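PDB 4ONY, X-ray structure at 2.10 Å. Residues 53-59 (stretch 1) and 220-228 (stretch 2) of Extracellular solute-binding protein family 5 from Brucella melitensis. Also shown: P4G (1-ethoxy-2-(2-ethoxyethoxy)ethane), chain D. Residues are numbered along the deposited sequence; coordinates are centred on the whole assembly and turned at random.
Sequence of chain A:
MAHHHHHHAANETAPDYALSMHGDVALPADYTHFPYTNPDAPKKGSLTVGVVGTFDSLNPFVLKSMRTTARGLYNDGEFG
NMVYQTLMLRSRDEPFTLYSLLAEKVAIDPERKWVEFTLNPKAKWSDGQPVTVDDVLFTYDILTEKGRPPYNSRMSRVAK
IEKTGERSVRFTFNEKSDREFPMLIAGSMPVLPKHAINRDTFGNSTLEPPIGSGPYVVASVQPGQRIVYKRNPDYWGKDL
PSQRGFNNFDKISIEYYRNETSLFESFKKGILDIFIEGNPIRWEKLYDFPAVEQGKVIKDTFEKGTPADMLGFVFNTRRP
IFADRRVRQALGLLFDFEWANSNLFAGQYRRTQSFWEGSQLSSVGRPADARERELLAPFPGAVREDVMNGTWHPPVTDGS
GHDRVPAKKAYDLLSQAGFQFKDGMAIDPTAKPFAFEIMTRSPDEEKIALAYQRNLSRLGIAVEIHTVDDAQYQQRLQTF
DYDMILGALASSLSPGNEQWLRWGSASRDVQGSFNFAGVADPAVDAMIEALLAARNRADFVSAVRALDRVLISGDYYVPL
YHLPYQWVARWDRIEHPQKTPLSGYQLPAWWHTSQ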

ATOM      1  N   GLY A  53      12.830   2.687 -14.683  1.00 17.44           N
ATOM      2  CA  GLY A  53      12.570   4.116 -14.638  1.00 17.52           C
ATOM      3  C   GLY A  53      13.860   4.921 -14.800  1.00 17.73           C
ATOM      4  O   GLY A  53      14.790   4.446 -15.451  1.00 17.80           O
ATOM      5  N   THR A  54      13.884   6.124 -14.233  1.00 16.92           N
ATOM      6  CA  THR A  54      15.020   7.023 -14.311  1.00 17.52           C
ATOM      7  C   THR A  54      15.051   7.981 -13.104  1.00 17.19           C
ATOM      8  O   THR A  54      14.110   8.018 -12.326  1.00 17.51           O
ATOM      9  CB  THR A  54      14.991   7.822 -15.620  1.00 17.94           C
ATOM     10  OG1 THR A  54      16.243   8.492 -15.829  1.00 18.75           O
ATOM     11  CG2 THR A  54      13.827   8.848 -15.637  1.00 18.46           C
ATOM     12  N   PHE A  55      16.137   8.735 -12.962  1.00 16.97           N
ATOM     13  CA  PHE A  55      16.211   9.752 -11.963  1.00 17.17           C
ATOM     14  C   PHE A  55      17.205  10.777 -12.406  1.00 17.94           C
ATOM     15  O   PHE A  55      18.113  10.462 -13.131  1.00 18.12           O
ATOM     16  CB  PHE A  55      16.638   9.152 -10.608  1.00 16.37           C
ATOM     17  CG  PHE A  55      18.105   8.939 -10.477  1.00 16.21           C
ATOM     18  CD1 PHE A  55      18.695   7.794 -10.965  1.00 16.07           C
ATOM     19  CD2 PHE A  55      18.898   9.912  -9.900  1.00 16.14           C
ATOM     20  CE1 PHE A  55      20.057   7.621 -10.881  1.00 16.49           C
ATOM     21  CE2 PHE A  55      20.246   9.748  -9.827  1.00 16.99           C
ATOM     22  CZ  PHE A  55      20.831   8.580 -10.291  1.00 16.90           C
ATOM     23  N   ASP A  56      17.046  12.001 -11.924  1.00 19.27           N
ATOM     24  CA  ASP A  56      18.007  13.052 -12.176  1.00 21.00           C
ATOM     25  C   ASP A  56      18.175  14.024 -11.003  1.00 20.63           C
ATOM     26  O   ASP A  56      18.718  15.097 -11.190  1.00 21.43           O
ATOM     27  CB  ASP A  56      17.588  13.842 -13.417  1.00 23.18           C
ATOM     28  CG  ASP A  56      16.237  14.488 -13.274  1.00 23.99           C
ATOM     29  OD1 ASP A  56      15.598  14.487 -12.196  1.00 23.53           O
ATOM     30  OD2 ASP A  56      15.785  14.999 -14.320  1.00 32.04           O
ATOM     31  N   SER A  57      17.702  13.683  -9.816  1.00 18.95           N
ATOM     32  CA  SER A  57      17.800  14.599  -8.695  1.00 18.25           C
ATOM     33  C   SER A  57      17.753  13.848  -7.375  1.00 17.42           C
ATOM     34  O   SER A  57      17.315  12.697  -7.337  1.00 17.37           O
ATOM     35  CB  SER A  57      16.696  15.674  -8.733  1.00 18.29           C
ATOM     36  OG  SER A  57      16.910  16.691  -7.739  1.00 17.64           O
ATOM     37  N   LEU A  58      18.206  14.504  -6.301  1.00 16.34           N
ATOM     38  CA  LEU A  58      18.402  13.862  -5.022  1.00 16.16           C
ATOM     39  C   LEU A  58      17.722  14.552  -3.832  1.00 16.21           C
ATOM     40  O   LEU A  58      18.197  14.417  -2.689  1.00 16.88           O
ATOM     41  CB  LEU A  58      19.889  13.728  -4.706  1.00 16.04           C
ATOM     42  CG  LEU A  58      20.761  13.033  -5.736  1.00 16.43           C
ATOM     43  CD1 LEU A  58      22.246  13.127  -5.336  1.00 16.97           C
ATOM     44  CD2 LEU A  58      20.345  11.604  -5.936  1.00 15.75           C
ATOM     45  N   ASN A  59      16.595  15.220  -4.070  1.00 15.92           N
ATOM     46  CA  ASN A  59      15.825  15.850  -3.008  1.00 15.47           C
ATOM     47  C   ASN A  59      14.407  15.348  -3.027  1.00 15.48           C
ATOM     48  O   ASN A  59      13.609  15.753  -3.866  1.00 15.76           O
ATOM     49  CB  ASN A  59      15.852  17.348  -3.120  1.00 15.68           C
ATOM     50  CG  ASN A  59      15.197  18.026  -1.925  1.00 15.60           C
ATOM     51  OD1 ASN A  59      14.397  17.431  -1.219  1.00 15.12           O
ATOM     52  ND2 ASN A  59      15.558  19.274  -1.683  1.00 16.05           N
TER
HETATM   53  C8  P4G D 602      28.920   1.317 -15.975  1.00 45.81           C
HETATM   54  C7  P4G D 602      28.073   2.559 -16.253  1.00 47.20           C
HETATM   55  O4  P4G D 602      26.814   2.390 -16.979  1.00 49.67           O
HETATM   56  C6  P4G D 602      25.986   1.215 -16.843  1.00 49.14           C
HETATM   57  C5  P4G D 602      24.593   1.555 -16.281  1.00 48.45           C
HETATM   58  O3  P4G D 602      23.826   0.348 -16.108  1.00 44.96           O
HETATM   59  C4  P4G D 602      22.435   0.538 -15.993  1.00 39.51           C
HETATM   60  C3  P4G D 602      21.760  -0.606 -16.726  1.00 39.91           C
HETATM   61  O2  P4G D 602      21.364  -0.218 -18.043  1.00 42.13           O
HETATM   62  C2  P4G D 602      21.060  -1.338 -18.901  1.00 40.72           C
HETATM   63  C1  P4G D 602      22.127  -1.722 -19.911  1.00 39.20           C
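Stretch 2 (220-228) SVQPGQRIV

What forms the apolar centre of the contact? The ring of Phe55, buried, with chi1 in the p rotamer, lies against the hairpin of stretch 2. Its CE2 lies 3.6 Å from Val221 CG1, near the ring plane, while Pro223 CA packs over one face in a CH-pi contact, 4.2 Å from the ring centroid. Leu58 widens this patch: its CD1 is 4.1 Å from Val221 CG2 and its CD2 3.9 Å from Ile227 CD1. Val221 and Ile227 both point toward stretch 1.

How is stretch 2 folded where it meets stretch 1? Strands 220-222 and 226-228 run antiparallel, joined by a turn at 223-225. Gln222 N donates to Arg226 O at 2.8 Å, and Arg226 N returns the bond to Gln222 O at 2.9 Å. Stretch 1, without regular helix or strand, lies with Thr54 beside Gly224 and Asp56 beside Pro223, so the two stretches run in opposite directions here.

What holds the polar edge? Gly224 N donates to Phe55 O at 3.0 Å, a direct backbone link, with Gly224 N lying over one face of the ring. Gly224 has positive phi, which favours glycine, and its CA sits 3.3 Å from Thr54 OG1. Farther out, one water donates to both Gly53 O, at 2.7 Å, and Gly224 O, at 2.9 Å, bridging the backbones.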

ATOM      1  N   SER A 220      28.146   7.581  -5.200  1.00 21.33           N
ATOM      2  CA  SER A 220      28.221   8.028  -6.594  1.00 22.01           C
ATOM      3  C   SER A 220      26.866   8.023  -7.243  1.00 22.07           C
ATOM      4  O   SER A 220      25.947   7.259  -6.875  1.00 21.32           O
ATOM      5  CB  SER A 220      29.170   7.190  -7.460  1.00 22.52           C
ATOM      6  OG  SER A 220      28.666   5.906  -7.621  1.00 22.09           O
ATOM      7  N   VAL A 221      26.791   8.854  -8.259  1.00 23.20           N
ATOM      8  CA  VAL A 221      25.566   9.146  -8.928  1.00 24.36           C
ATOM      9  C   VAL A 221      25.803   9.218 -10.424  1.00 23.43           C
ATOM     10  O   VAL A 221      26.632  10.008 -10.879  1.00 22.47           O
ATOM     11  CB  VAL A 221      25.041  10.495  -8.428  1.00 27.20           C
ATOM     12  CG1 VAL A 221      23.644  10.681  -8.908  1.00 28.90           C
ATOM     13  CG2 VAL A 221      25.055  10.552  -6.901  1.00 29.44           C
ATOM     14  N   GLN A 222      25.112   8.359 -11.177  1.00 22.62           N
ATOM     15  CA  GLN A 222      25.137   8.357 -12.656  1.00 22.30           C
ATOM     16  C   GLN A 222      23.661   8.505 -13.072  1.00 21.15           C
ATOM     17  O   GLN A 222      22.907   7.533 -13.095  1.00 19.60           O
ATOM     18  CB  GLN A 222      25.757   7.068 -13.198  1.00 23.83           C
ATOM     19  CG  GLN A 222      27.224   6.907 -12.804  1.00 25.98           C
ATOM     20  CD  GLN A 222      27.726   5.477 -12.928  1.00 26.75           C
ATOM     21  OE1 GLN A 222      27.524   4.646 -12.053  1.00 26.26           O
ATOM     22  NE2 GLN A 222      28.405   5.197 -14.026  1.00 27.94           N
ATOM     23  N   PRO A 223      23.241   9.745 -13.320  1.00 20.03           N
ATOM     24  CA  PRO A 223      21.839  10.066 -13.547  1.00 19.49           C
ATOM     25  C   PRO A 223      21.256   9.247 -14.710  1.00 19.10           C
ATOM     26  O   PRO A 223      21.895   9.107 -15.721  1.00 20.39           O
ATOM     27  CB  PRO A 223      21.845  11.556 -13.902  1.00 19.72           C
ATOM     28  CG  PRO A 223      23.228  12.040 -13.718  1.00 20.68           C
ATOM     29  CD  PRO A 223      24.142  10.912 -13.390  1.00 20.49           C
ATOM     30  N   GLY A 224      20.074   8.693 -14.520  1.00 18.51           N
ATOM     31  CA  GLY A 224      19.419   7.839 -15.476  1.00 18.13           C
ATOM     32  C   GLY A 224      19.939   6.421 -15.490  1.00 18.61           C
ATOM     33  O   GLY A 224      19.448   5.613 -16.272  1.00 18.43           O
ATOM     34  N   GLN A 225      20.921   6.104 -14.635  1.00 18.43           N
ATOM     35  CA  GLN A 225      21.644   4.837 -14.692  1.00 19.29           C
ATOM     36  C   GLN A 225      21.835   4.097 -13.352  1.00 18.82           C
ATOM     37  O   GLN A 225      21.526   2.899 -13.271  1.00 18.01           O
ATOM     38  CB  GLN A 225      22.997   5.048 -15.322  1.00 20.94           C
ATOM     39  CG  GLN A 225      22.897   5.589 -16.742  1.00 23.16           C
ATOM     40  CD  GLN A 225      24.259   5.557 -17.427  1.00 25.78           C
ATOM     41  OE1 GLN A 225      25.161   6.304 -17.080  1.00 28.10           O
ATOM     42  NE2 GLN A 225      24.409   4.670 -18.378  1.00 27.08           N
ATOM     43  N   ARG A 226      22.343   4.785 -12.337  1.00 18.44           N
ATOM     44  CA  ARG A 226      22.778   4.129 -11.117  1.00 18.94           C
ATOM     45  C   ARG A 226      23.063   5.107 -10.001  1.00 17.74           C
ATOM     46  O   ARG A 226      23.662   6.168 -10.229  1.00 17.51           O
ATOM     47  CB  ARG A 226      24.083   3.348 -11.401  1.00 21.04           C
ATOM     48  CG  ARG A 226      24.629   2.564 -10.205  1.00 22.70           C
ATOM     49  CD  ARG A 226      26.020   2.007 -10.501  1.00 24.18           C
ATOM     50  NE  ARG A 226      25.989   0.954 -11.506  1.00 25.23           N
ATOM     51  CZ  ARG A 226      26.522   1.035 -12.732  1.00 27.95           C
ATOM     52  NH1 ARG A 226      27.134   2.132 -13.162  1.00 28.26           N
ATOM     53  NH2 ARG A 226      26.452  -0.028 -13.535  1.00 28.70           N
ATOM     54  N   ILE A 227      22.604   4.757  -8.808  1.00 16.32           N
ATOM     55  CA  ILE A 227      23.021   5.415  -7.560  1.00 15.99           C
ATOM     56  C   ILE A 227      23.679   4.355  -6.634  1.00 15.56           C
ATOM     57  O   ILE A 227      23.189   3.275  -6.504  1.00 15.09           O
ATOM     58  CB  ILE A 227      21.866   6.166  -6.857  1.00 15.68           C
ATOM     59  CG1 ILE A 227      22.372   6.874  -5.613  1.00 16.42           C
ATOM     60  CG2 ILE A 227      20.709   5.243  -6.425  1.00 15.29           C
ATOM     61  CD1 ILE A 227      21.427   7.942  -5.081  1.00 16.28           C
ATOM     62  N   VAL A 228      24.853   4.651  -6.098  1.00 16.10           N
ATOM     63  CA  VAL A 228      25.596   3.723  -5.248  1.00 16.43           C
ATOM     64  C   VAL A 228      25.598   4.310  -3.821  1.00 16.60           C
ATOM     65  O   VAL A 228      26.009   5.446  -3.605  1.00 16.71           O
ATOM     66  CB  VAL A 228      27.043   3.522  -5.730  1.00 17.12           C
ATOM     67  CG1 VAL A 228      27.823   2.554  -4.858  1.00 17.29           C
ATOM     68  CG2 VAL A 228      27.105   3.017  -7.167  1.00 17.71           C
TER
HETATM   69  O   HOH W   1      16.663   5.344 -17.142  1.00 23.21           O